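Local coordinates for SM80.1 Vicilin (Solanum melongena, PDB 5VF5), which is a 7S vicilin of the cupin superfamily with two cupin domains and a bound copper ion, and probably serves as a seed storage protein, at residues I169-L172 and F173-K177; N363-R366 and E367-E370. All coordinates share one frame; numbering follows the deposited sequence. Where two conformers were deposited one is given.

Contact 1: I169-L172 and F173-K177; sequences IERL and FRQQK
The Phe173 ring carries Leu172 CD2 over one face in the conformer given, a CH-pi contact 4.0 Å from the ring centroid and 20° off the normal. The ring packs at the C-terminal end of helix 166-172, where Phe173 is the first residue to leave helical geometry. The Leu172 methyl sits toward the rim, near CZ. Ile169 lies alongside the ring, pointing the same way, and its CD1 meets CE2 of Phe173 at 3.9 Å. Tyr150 stacks on the same ring, and Leu158 and Phe162 of helix 155-162 touch Ile169. The chain then runs toward strand 181-183. A second flat group, the Arg174 guanidinium, lies with one face over the helix backbone, CA of Arg171 standing 3.6 Å above its plane. Its chain reaches back along the helix with a bend at chi3 (-56°).

The usual i to i+4 bond weakens here. Phe173 N gives only weak bonds, to Ile169 O and to Glu170 O. Water 1 bridges the turn, donating to Leu172 O and accepting from Gln176 N. The grip passes to Arg171 O, which takes two donors from opposite faces of its carbonyl plane. One is Arg174 N at 3.0 Å. The other is the side-chain amide of Gln175, which folds back through its bend at chi2 (-53°). Gln175 NE2 is 3.0 Å from Arg171 O, and that oxygen lies nearly in the plane of the Gln175 amide.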
ATOM      1  N   ILE A 169       3.062  40.190  -4.974  1.00 17.26           N
ATOM      2  CA  ILE A 169       3.447  38.842  -4.613  1.00 17.37           C
ATOM      3  C   ILE A 169       2.621  38.331  -3.401  1.00 17.51           C
ATOM      4  O   ILE A 169       2.107  37.172  -3.408  1.00 18.91           O
ATOM      5  CB  ILE A 169       5.000  38.722  -4.517  1.00 20.10           C
ATOM      6  CG1 ILE A 169       5.436  37.270  -4.499  1.00 20.03           C
ATOM      7  CG2 ILE A 169       5.552  39.417  -3.292  1.00 23.07           C
ATOM      8  CD1 ILE A 169       5.222  36.529  -5.805  1.00 25.06           C
ATOM      9  N   GLU A 170       2.368  39.183  -2.411  1.00 20.99           N
ATOM     10  CA  GLU A 170       1.552  38.751  -1.277  1.00 23.46           C
ATOM     11  C   GLU A 170       0.120  38.431  -1.742  1.00 20.94           C
ATOM     12  O   GLU A 170      -0.453  37.423  -1.316  1.00 25.51           O
ATOM     13  CB  GLU A 170       1.579  39.781  -0.145  1.00 25.72           C
ATOM     14  CG  GLU A 170       2.934  39.787   0.557  1.00 35.05           C
ATOM     15  CD  GLU A 170       2.924  40.414   1.926  1.00 37.61           C
ATOM     16  OE1 GLU A 170       3.225  39.685   2.905  1.00 59.18           O
ATOM     17  OE2 GLU A 170       2.673  41.636   2.043  1.00 37.10           O
ATOM     18  N   ARG A 171      -0.410  39.230  -2.676  1.00 20.90           N
ATOM     19  CA  ARG A 171      -1.728  38.962  -3.264  1.00 24.33           C
ATOM     20  C   ARG A 171      -1.798  37.611  -3.970  1.00 21.80           C
ATOM     21  O   ARG A 171      -2.778  36.905  -3.829  1.00 22.89           O
ATOM     22  CB  ARG A 171      -2.124  40.070  -4.261  1.00 30.64           C
ATOM     23  CG  ARG A 171      -3.597  40.100  -4.592  1.00 37.43           C
ATOM     24  CD  ARG A 171      -3.987  41.274  -5.499  1.00 51.13           C
ATOM     25  NE  ARG A 171      -4.174  40.845  -6.897  1.00 51.51           N
ATOM     26  CZ  ARG A 171      -5.280  40.285  -7.407  1.00 58.55           C
ATOM     27  NH1 ARG A 171      -6.367  40.072  -6.659  1.00 71.74           N
ATOM     28  NH2 ARG A 171      -5.300  39.922  -8.689  1.00 57.78           N
ATOM     29  N   LEU A 172      -0.748  37.240  -4.707  1.00 19.18           N
ATOM     30  CA  LEU A 172      -0.670  35.953  -5.411  0.50 19.38           C
ATOM     31  C   LEU A 172      -0.932  34.819  -4.439  1.00 18.22           C
ATOM     32  O   LEU A 172      -1.647  33.868  -4.741  1.00 19.25           O
ATOM     33  CB  LEU A 172       0.710  35.776  -6.060  0.50 19.22           C
ATOM     34  CG  LEU A 172       1.092  34.374  -6.578  0.50 19.83           C
ATOM     35  CD1 LEU A 172       0.248  34.026  -7.788  0.50 20.27           C
ATOM     36  CD2 LEU A 172       2.574  34.244  -6.898  0.50 17.46           C
ATOM     37  N   PHE A 173      -0.320  34.926  -3.276  1.00 16.26           N
ATOM     38  CA  PHE A 173      -0.359  33.864  -2.282  1.00 16.89           C
ATOM     39  C   PHE A 173      -1.555  33.923  -1.358  1.00 16.71           C
ATOM     40  O   PHE A 173      -1.596  33.163  -0.419  1.00 18.07           O
ATOM     41  CB  PHE A 173       0.955  33.777  -1.513  1.00 15.81           C
ATOM     42  CG  PHE A 173       2.104  33.308  -2.362  1.00 15.76           C
ATOM     43  CD1 PHE A 173       2.092  32.049  -2.922  1.00 16.73           C
ATOM     44  CD2 PHE A 173       3.181  34.129  -2.607  1.00 16.65           C
ATOM     45  CE1 PHE A 173       3.139  31.639  -3.726  1.00 17.09           C
ATOM     46  CE2 PHE A 173       4.229  33.710  -3.367  1.00 17.06           C
ATOM     47  CZ  PHE A 173       4.202  32.470  -3.963  1.00 18.79           C
ATOM     48  N   ARG A 174      -2.526  34.792  -1.672  1.00 18.22           N
ATOM     49  CA  ARG A 174      -3.832  34.879  -0.956  1.00 21.36           C
ATOM     50  C   ARG A 174      -5.035  34.467  -1.802  1.00 19.74           C
ATOM     51  O   ARG A 174      -6.136  34.366  -1.294  1.00 25.83           O
ATOM     52  CB  ARG A 174      -4.124  36.339  -0.481  1.00 27.08           C
ATOM     53  CG  ARG A 174      -3.264  36.927   0.606  1.00 37.32           C
ATOM     54  CD  ARG A 174      -3.953  38.167   1.202  1.00 49.93           C
ATOM     55  NE  ARG A 174      -4.303  39.215   0.226  1.00 56.47           N
ATOM     56  CZ  ARG A 174      -3.507  40.220  -0.159  1.00 54.53           C
ATOM     57  NH1 ARG A 174      -2.261  40.339   0.314  1.00 47.17           N
ATOM     58  NH2 ARG A 174      -3.955  41.114  -1.047  1.00 55.11           N
ATOM     59  N   GLN A 175      -4.852  34.227  -3.100  1.00 16.15           N
ATOM     60  CA  GLN A 175      -5.992  34.031  -3.986  1.00 18.04           C
ATOM     61  C   GLN A 175      -6.662  32.675  -3.819  1.00 16.77           C
ATOM     62  O   GLN A 175      -7.874  32.568  -3.986  1.00 20.78           O
ATOM     63  CB  GLN A 175      -5.594  34.204  -5.447  1.00 21.63           C
ATOM     64  CG  GLN A 175      -5.084  35.591  -5.775  1.00 22.43           C
ATOM     65  CD  GLN A 175      -6.058  36.653  -5.328  1.00 24.03           C
ATOM     66  OE1 GLN A 175      -7.186  36.714  -5.850  1.00 30.93           O
ATOM     67  NE2 GLN A 175      -5.668  37.469  -4.315  1.00 24.10           N
ATOM     68  N   GLN A 176      -5.863  31.615  -3.594  1.00 16.51           N
ATOM     69  CA  GLN A 176      -6.405  30.258  -3.499  1.00 14.50           C
ATOM     70  C   GLN A 176      -7.031  29.999  -2.152  1.00 14.72           C
ATOM     71  O   GLN A 176      -6.343  30.046  -1.137  1.00 16.86           O
ATOM     72  CB  GLN A 176      -5.288  29.223  -3.775  1.00 13.54           C
ATOM     73  CG  GLN A 176      -5.761  27.769  -3.786  1.00 14.67           C
ATOM     74  CD  GLN A 176      -6.796  27.515  -4.837  1.00 19.25           C
ATOM     75  OE1 GLN A 176      -7.992  27.665  -4.594  1.00 20.28           O
ATOM     76  NE2 GLN A 176      -6.346  27.182  -6.042  1.00 17.83           N
ATOM     77  N   LYS A 177      -8.324  29.681  -2.205  1.00 14.61           N
ATOM     78  CA  LYS A 177      -9.119  29.424  -1.019  1.00 15.45           C
ATOM     79  C   LYS A 177      -9.931  28.113  -1.087  1.00 15.61           C
ATOM     80  O   LYS A 177     -10.589  27.766  -0.127  1.00 17.95           O
ATOM     81  CB  LYS A 177     -10.114  30.574  -0.800  1.00 18.68           C
ATOM     82  CG  LYS A 177      -9.466  31.950  -0.693  1.00 21.93           C
ATOM     83  CD  LYS A 177     -10.492  33.062  -0.506  1.00 26.15           C
ATOM     84  CE  LYS A 177      -9.803  34.407  -0.303  1.00 36.31           C
ATOM     85  NZ  LYS A 177      -8.870  34.782  -1.400  1.00 49.34           N
TER
HETATM   86  O   HOH W   1      -2.962  31.702  -3.750  1.00 15.90           O

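Contact 2: N363-R366 and E367-E370; sequences NIDR and EAKE
Ile364 and Asp365 approach helix 366-373 in extended form, and the chain turns helical at Arg366. Asp365 is the N-cap. Asp365 O accepts from Lys369 N at 3.0 Å, and Arg366 O accepts from Glu370 N at 3.0 Å. These are the first i to i+4 bonds of the helix.

The Asp365 side chain makes the capping bond. Its CG sits between the backbone N and the carbonyl carbon (chi1 64°), which brings OD1 back over the first turn. OD1 accepts from Ala368 N at 2.8 Å, and this donor comes from above the carboxylate plane. Two residues on, Glu367 bends at chi2 (78°) and, in the conformers given here, brings OE1 to 3.2 Å from Asp365 OD1. The two carboxylate planes are 29° apart. Both atoms are acceptors, so this is a close pair of like charges and not a bond. A malonate ion, probably from the crystallisation liquor, accepts from Arg366 N and lies close to Glu367.

Beneath the cap, Ile364 CG2 packs on Ala368 CB at 3.7 Å. Lys369 runs back past the start of the helix, and its NZ donates to Ile364 O at 2.9 Å. The same NZ bonds to Trp361 O and forms a salt bridge with Glu381 of helix 377-385. Glu381 also pairs with Arg366 NE, so one carboxylate ties two residues of the first turn to the neighbouring helix.

The helix N-terminus, with its N-H groups, would favour the charged Asp365 carboxylate. Glu367 beside it would tend to work against this in these conformers, and the malonate would probably add to the negative charge there.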
ATOM      1  N   ASN A 363       9.908 -30.838   1.571  1.00 12.44           N
ATOM      2  CA  ASN A 363      11.364 -30.795   1.728  1.00 12.91           C
ATOM      3  C   ASN A 363      11.828 -31.256   3.097  1.00 12.36           C
ATOM      4  O   ASN A 363      12.967 -30.948   3.506  1.00 15.00           O
ATOM      5  CB  ASN A 363      11.829 -29.413   1.368  1.00 13.65           C
ATOM      6  CG  ASN A 363      11.590 -29.115  -0.091  1.00 17.38           C
ATOM      7  OD1 ASN A 363      11.902 -29.957  -0.934  1.00 19.18           O
ATOM      8  ND2 ASN A 363      10.920 -28.003  -0.395  1.00 24.81           N
ATOM      9  N   ILE A 364      10.966 -32.034   3.773  1.00 13.99           N
ATOM     10  CA  ILE A 364      11.288 -32.641   5.066  1.00 13.04           C
ATOM     11  C   ILE A 364      11.150 -34.149   4.884  1.00 14.22           C
ATOM     12  O   ILE A 364      10.157 -34.609   4.341  1.00 17.51           O
ATOM     13  CB  ILE A 364      10.387 -32.079   6.191  1.00 14.12           C
ATOM     14  CG1 ILE A 364      10.702 -30.577   6.326  1.00 14.17           C
ATOM     15  CG2 ILE A 364      10.621 -32.835   7.490  1.00 14.45           C
ATOM     16  CD1 ILE A 364       9.890 -29.821   7.343  1.00 15.06           C
ATOM     17  N   ASP A 365      12.137 -34.908   5.358  1.00 13.66           N
ATOM     18  CA  ASP A 365      12.128 -36.350   5.152  0.70 14.13           C
ATOM     19  C   ASP A 365      11.109 -37.076   6.006  1.00 13.92           C
ATOM     20  O   ASP A 365      10.632 -36.562   7.034  1.00 13.93           O
ATOM     21  CB  ASP A 365      13.528 -36.908   5.358  0.70 17.70           C
ATOM     22  CG  ASP A 365      14.031 -36.725   6.792  0.70 22.01           C
ATOM     23  OD1 ASP A 365      13.758 -37.593   7.629  0.70 25.82           O
ATOM     24  OD2 ASP A 365      14.696 -35.709   7.101  0.70 30.45           O
ATOM     25  N   ARG A 366      10.795 -38.290   5.590  1.00 14.54           N
ATOM     26  CA  ARG A 366       9.787 -39.093   6.252  1.00 15.30           C
ATOM     27  C   ARG A 366      10.073 -39.372   7.706  1.00 14.94           C
ATOM     28  O   ARG A 366       9.203 -39.251   8.554  1.00 15.67           O
ATOM     29  CB  ARG A 366       9.640 -40.399   5.509  1.00 17.45           C
ATOM     30  CG  ARG A 366       8.531 -41.316   5.997  1.00 17.90           C
ATOM     31  CD  ARG A 366       8.422 -42.597   5.142  1.00 20.49           C
ATOM     32  NE  ARG A 366       8.057 -42.190   3.813  1.00 21.18           N
ATOM     33  CZ  ARG A 366       8.810 -42.292   2.723  1.00 27.69           C
ATOM     34  NH1 ARG A 366       9.982 -42.931   2.732  1.00 37.43           N
ATOM     35  NH2 ARG A 366       8.340 -41.797   1.588  1.00 32.24           N
ATOM     36  N   GLU A 367      11.314 -39.700   8.018  1.00 15.43           N
ATOM     37  CA  GLU A 367      11.697 -39.977   9.396  0.50 15.71           C
ATOM     38  C   GLU A 367      11.555 -38.728  10.327  1.00 13.93           C
ATOM     39  O   GLU A 367      11.105 -38.801  11.479  1.00 15.24           O
ATOM     40  CB  GLU A 367      13.119 -40.537   9.419  0.50 18.82           C
ATOM     41  CG  GLU A 367      13.274 -41.872   8.685  0.50 19.99           C
ATOM     42  CD  GLU A 367      13.327 -41.752   7.125  0.50 22.06           C
ATOM     43  OE1 GLU A 367      13.466 -40.600   6.535  0.50 16.49           O
ATOM     44  OE2 GLU A 367      13.252 -42.834   6.477  0.50 23.30           O
ATOM     45  N   ALA A 368      11.893 -37.560   9.764  1.00 13.80           N
ATOM     46  CA  ALA A 368      11.703 -36.306  10.473  1.00 13.26           C
ATOM     47  C   ALA A 368      10.228 -36.012  10.682  1.00 13.17           C
ATOM     48  O   ALA A 368       9.851 -35.483  11.738  1.00 13.15           O
ATOM     49  CB  ALA A 368      12.367 -35.166   9.749  1.00 13.75           C
ATOM     50  N   LYS A 369       9.371 -36.368   9.741  1.00 12.70           N
ATOM     51  CA  LYS A 369       7.919 -36.209   9.950  1.00 11.98           C
ATOM     52  C   LYS A 369       7.435 -37.124  11.058  1.00 13.08           C
ATOM     53  O   LYS A 369       6.584 -36.725  11.884  1.00 13.56           O
ATOM     54  CB  LYS A 369       7.159 -36.517   8.656  1.00 14.02           C
ATOM     55  CG  LYS A 369       7.351 -35.462   7.597  1.00 16.60           C
ATOM     56  CD  LYS A 369       6.778 -35.908   6.262  1.00 19.01           C
ATOM     57  CE  LYS A 369       6.903 -34.796   5.249  1.00 25.50           C
ATOM     58  NZ  LYS A 369       7.316 -35.195   3.905  1.00 19.58           N
ATOM     59  N   GLU A 370       7.914 -38.360  11.075  1.00 13.78           N
ATOM     60  CA  GLU A 370       7.545 -39.306  12.111  1.00 14.13           C
ATOM     61  C   GLU A 370       7.915 -38.771  13.488  1.00 14.35           C
ATOM     62  O   GLU A 370       7.118 -38.848  14.438  1.00 17.09           O
ATOM     63  CB  GLU A 370       8.201 -40.677  11.852  1.00 15.99           C
ATOM     64  CG  GLU A 370       7.999 -41.685  12.997  1.00 18.98           C
ATOM     65  CD  GLU A 370       8.123 -43.118  12.560  1.00 21.81           C
ATOM     66  OE1 GLU A 370       7.847 -43.492  11.372  1.00 20.75           O
ATOM     67  OE2 GLU A 370       8.514 -43.894  13.435  1.00 27.50           O
TER

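Contact 1 lies at the C-terminal end of helix 166-172 and contact 2 at the N-terminal end of helix 366-373. Their centres are about 73 Å apart, on opposite sides of the chain's centre, and they do not touch. Each belongs to a helical part at one end of the elongated chain, off the beta-sheets. Contact 1 is partly buried through Ile169 and Phe173. It relies on apolar packing, a water, a glutamine amide and an arginine folded back on the helix. Contact 2 is a surface contact in which Lys369 is the buried residue. There the chemistry is charged: a carboxylate caps the helix, and Arg366 and Lys369 pair with Glu381, outside the two segments.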